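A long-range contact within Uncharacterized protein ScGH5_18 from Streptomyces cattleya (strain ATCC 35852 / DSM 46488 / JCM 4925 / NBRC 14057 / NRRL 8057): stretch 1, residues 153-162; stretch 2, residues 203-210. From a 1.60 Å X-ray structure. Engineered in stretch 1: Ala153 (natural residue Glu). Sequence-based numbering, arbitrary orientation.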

# COMPACT_ATOMS: atom_id res chain seq x y z
N ALA B 153 6.96 -16.14 0.89
CA ALA B 153 6.58 -16.51 -0.47
C ALA B 153 6.68 -15.31 -1.41
O ALA B 153 5.77 -15.02 -2.19
CB ALA B 153 5.16 -17.11 -0.50
N ILE B 154 7.82 -14.62 -1.34
CA ILE B 154 8.04 -13.46 -2.21
C ILE B 154 8.00 -13.87 -3.67
O ILE B 154 7.67 -13.04 -4.53
CB ILE B 154 9.38 -12.76 -1.85
CG1 ILE B 154 9.42 -11.34 -2.45
CG2 ILE B 154 10.58 -13.56 -2.33
CD1 ILE B 154 8.63 -10.34 -1.65
N ASN B 155 8.29 -15.14 -3.98
CA ASN B 155 8.21 -15.62 -5.35
C ASN B 155 6.83 -15.43 -5.97
O ASN B 155 6.72 -15.48 -7.20
CB ASN B 155 8.62 -17.10 -5.45
CG ASN B 155 7.67 -18.06 -4.70
OD1 ASN B 155 7.24 -17.81 -3.58
ND2 ASN B 155 7.37 -19.18 -5.34
N GLN B 156 5.78 -15.24 -5.17
CA GLN B 156 4.47 -15.06 -5.78
C GLN B 156 4.34 -13.74 -6.54
O GLN B 156 3.40 -13.59 -7.31
CB GLN B 156 3.35 -15.19 -4.73
CG GLN B 156 3.24 -14.00 -3.77
CD GLN B 156 2.16 -13.01 -4.15
OE1 GLN B 156 1.05 -13.39 -4.51
NE2 GLN B 156 2.48 -11.72 -4.06
N PHE B 157 5.28 -12.81 -6.37
CA PHE B 157 5.27 -11.59 -7.17
C PHE B 157 5.92 -11.77 -8.54
O PHE B 157 5.89 -10.83 -9.34
CB PHE B 157 6.00 -10.46 -6.43
CG PHE B 157 5.25 -9.94 -5.23
CD1 PHE B 157 4.19 -9.04 -5.40
CD2 PHE B 157 5.61 -10.32 -3.94
CE1 PHE B 157 3.51 -8.54 -4.30
CE2 PHE B 157 4.92 -9.85 -2.84
CZ PHE B 157 3.87 -8.95 -3.02
N SER B 158 6.51 -12.93 -8.82
CA SER B 158 7.49 -13.05 -9.89
C SER B 158 6.93 -13.57 -11.20
O SER B 158 7.64 -13.55 -12.22
CB SER B 158 8.68 -13.93 -9.44
OG SER B 158 8.36 -15.31 -9.43
N GLY B 159 5.67 -14.00 -11.22
CA GLY B 159 5.10 -14.49 -12.47
C GLY B 159 3.68 -14.96 -12.27
O GLY B 159 3.05 -14.74 -11.23
N HIS B 160 3.17 -15.60 -13.32
CA HIS B 160 1.84 -16.20 -13.28
C HIS B 160 1.68 -17.09 -12.04
O HIS B 160 2.63 -17.79 -11.65
CB HIS B 160 1.62 -17.03 -14.56
CG HIS B 160 0.31 -17.75 -14.60
ND1 HIS B 160 0.12 -18.99 -14.03
CD2 HIS B 160 -0.88 -17.41 -15.15
CE1 HIS B 160 -1.13 -19.38 -14.22
NE2 HIS B 160 -1.76 -18.43 -14.90
N PRO B 161 0.50 -17.10 -11.39
CA PRO B 161 -0.74 -16.40 -11.75
C PRO B 161 -0.93 -15.00 -11.14
O PRO B 161 -2.07 -14.50 -11.18
CB PRO B 161 -1.81 -17.36 -11.22
CG PRO B 161 -1.19 -17.93 -10.01
CD PRO B 161 0.28 -18.07 -10.31
N HIS B 162 0.12 -14.36 -10.62
CA HIS B 162 -0.03 -13.01 -10.10
C HIS B 162 -0.62 -12.10 -11.17
O HIS B 162 -0.23 -12.18 -12.34
CB HIS B 162 1.29 -12.44 -9.61
CG HIS B 162 1.13 -11.25 -8.72
ND1 HIS B 162 0.93 -9.97 -9.21
CD2 HIS B 162 1.09 -11.14 -7.37
CE1 HIS B 162 0.79 -9.13 -8.20
NE2 HIS B 162 0.88 -9.81 -7.07
N TYR B 203 6.38 -26.77 -8.44
CA TYR B 203 5.27 -27.31 -9.21
C TYR B 203 5.01 -26.63 -10.55
O TYR B 203 4.38 -27.25 -11.41
CB TYR B 203 3.98 -27.24 -8.38
CG TYR B 203 3.86 -28.20 -7.22
CD1 TYR B 203 4.82 -29.19 -6.98
CD2 TYR B 203 2.78 -28.13 -6.37
CE1 TYR B 203 4.68 -30.08 -5.91
CE2 TYR B 203 2.63 -29.00 -5.31
CZ TYR B 203 3.57 -29.97 -5.08
OH TYR B 203 3.39 -30.84 -4.01
N LEU B 204 5.47 -25.39 -10.74
CA LEU B 204 5.09 -24.56 -11.89
C LEU B 204 6.23 -24.49 -12.89
O LEU B 204 7.28 -23.90 -12.60
CB LEU B 204 4.72 -23.15 -11.44
CG LEU B 204 3.27 -22.69 -11.33
CD1 LEU B 204 3.22 -21.18 -11.44
CD2 LEU B 204 2.41 -23.34 -12.39
N ASP B 205 6.02 -25.06 -14.08
CA ASP B 205 7.00 -24.90 -15.15
C ASP B 205 7.20 -23.42 -15.44
O ASP B 205 6.26 -22.62 -15.38
CB ASP B 205 6.55 -25.62 -16.42
CG ASP B 205 6.36 -27.11 -16.22
OD1 ASP B 205 7.00 -27.70 -15.33
OD2 ASP B 205 5.56 -27.69 -16.97
N ASP B 206 8.45 -23.04 -15.71
CA ASP B 206 8.84 -21.68 -16.09
C ASP B 206 8.73 -20.67 -14.94
O ASP B 206 8.98 -19.48 -15.17
CB ASP B 206 8.04 -21.16 -17.29
CG ASP B 206 8.12 -22.09 -18.48
OD1 ASP B 206 9.23 -22.60 -18.76
OD2 ASP B 206 7.08 -22.32 -19.13
N HIS B 207 8.39 -21.09 -13.73
CA HIS B 207 8.42 -20.18 -12.59
C HIS B 207 9.86 -19.80 -12.27
O HIS B 207 10.74 -20.67 -12.27
CB HIS B 207 7.75 -20.85 -11.38
CG HIS B 207 7.60 -19.96 -10.19
ND1 HIS B 207 6.73 -18.88 -10.17
CD2 HIS B 207 8.18 -20.00 -8.97
CE1 HIS B 207 6.80 -18.30 -8.99
NE2 HIS B 207 7.68 -18.94 -8.24
N PRO B 208 10.15 -18.52 -12.03
CA PRO B 208 11.56 -18.08 -11.96
C PRO B 208 12.29 -18.58 -10.73
O PRO B 208 13.53 -18.69 -10.76
CB PRO B 208 11.45 -16.54 -11.93
CG PRO B 208 10.09 -16.23 -12.41
CD PRO B 208 9.22 -17.38 -12.00
N PHE B 209 11.58 -18.85 -9.64
CA PHE B 209 12.20 -19.38 -8.44
C PHE B 209 12.17 -20.89 -8.54
O PHE B 209 11.11 -21.48 -8.80
CB PHE B 209 11.47 -18.88 -7.19
CG PHE B 209 11.79 -17.44 -6.83
CD1 PHE B 209 11.18 -16.38 -7.50
CD2 PHE B 209 12.70 -17.16 -5.82
CE1 PHE B 209 11.49 -15.05 -7.16
CE2 PHE B 209 13.01 -15.84 -5.47
CZ PHE B 209 12.40 -14.78 -6.15
N THR B 210 13.34 -21.52 -8.41
CA THR B 210 13.49 -22.92 -8.77
C THR B 210 13.67 -23.81 -7.55
O THR B 210 13.95 -23.33 -6.44
CB THR B 210 14.70 -23.10 -9.70
OG1 THR B 210 15.91 -22.81 -8.98
CG2 THR B 210 14.60 -22.16 -10.92
O HOH W 1 5.22 -18.11 -12.43

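A single direct hydrogen bond can organise a long-range contact when the side chains around it are turned so that neighbouring contacts can form as well, and these two stretches offer a compact example. Asn155 ND2 donates to His207 NE2 at 2.9 Å, with an N-H...acceptor angle of 148°. The donor lies near the imidazole plane, where the lone pair of an unprotonated ring nitrogen points, so NE2 acts here as an acceptor. The CA-to-CB bond of His207 runs sideways to the first stretch, but the t rotamer (chi1 -174°) brings the ring nearer. The other ring nitrogen is served by water: His207 ND1 lies 2.8 Å from the oxygen of water 1, which donates to the backbone His160 O at 2.7 Å. Both nitrogens of one ring thus link the stretches, one directly and one through solvent.

The CA-to-CB bond of Asn155 points toward the second stretch and so sets Asn155 CB over one face of the Phe209 ring, 3.8 Å from its centroid, in a CH-pi contact; chi1 (65°, p) then directs the amide to His207. Phe209, at chi1 -77° (m), also meets Ile154: Ile154 CG2 lies 4.4 Å from Phe209 CZ even though the end of the isoleucine leads away.

Ser158 shows how a small polar residue can fit a buried site. The p rotamer (chi1 75°) turns Ser158 OG back to donate to Asn155 O at 2.8 Å, giving the hydroxyl proton an acceptor within its own stretch. Ser158 OG also packs 3.4 Å from Pro208 CD and 3.6 Å from Phe209 CD1, at the edge of that ring.

At a partly exposed margin, the CA-to-CB bond of Leu204 points toward the first stretch, and its apolar side chain, at an off-well chi1 of -103°, puts Leu204 CD1 4.4 Å from Pro161 CD, a fitting apolar partner, and 3.4 Å from His160 O. Pro161 follows a cis peptide bond. In all, the contact buries 363 Å², summed over both sides.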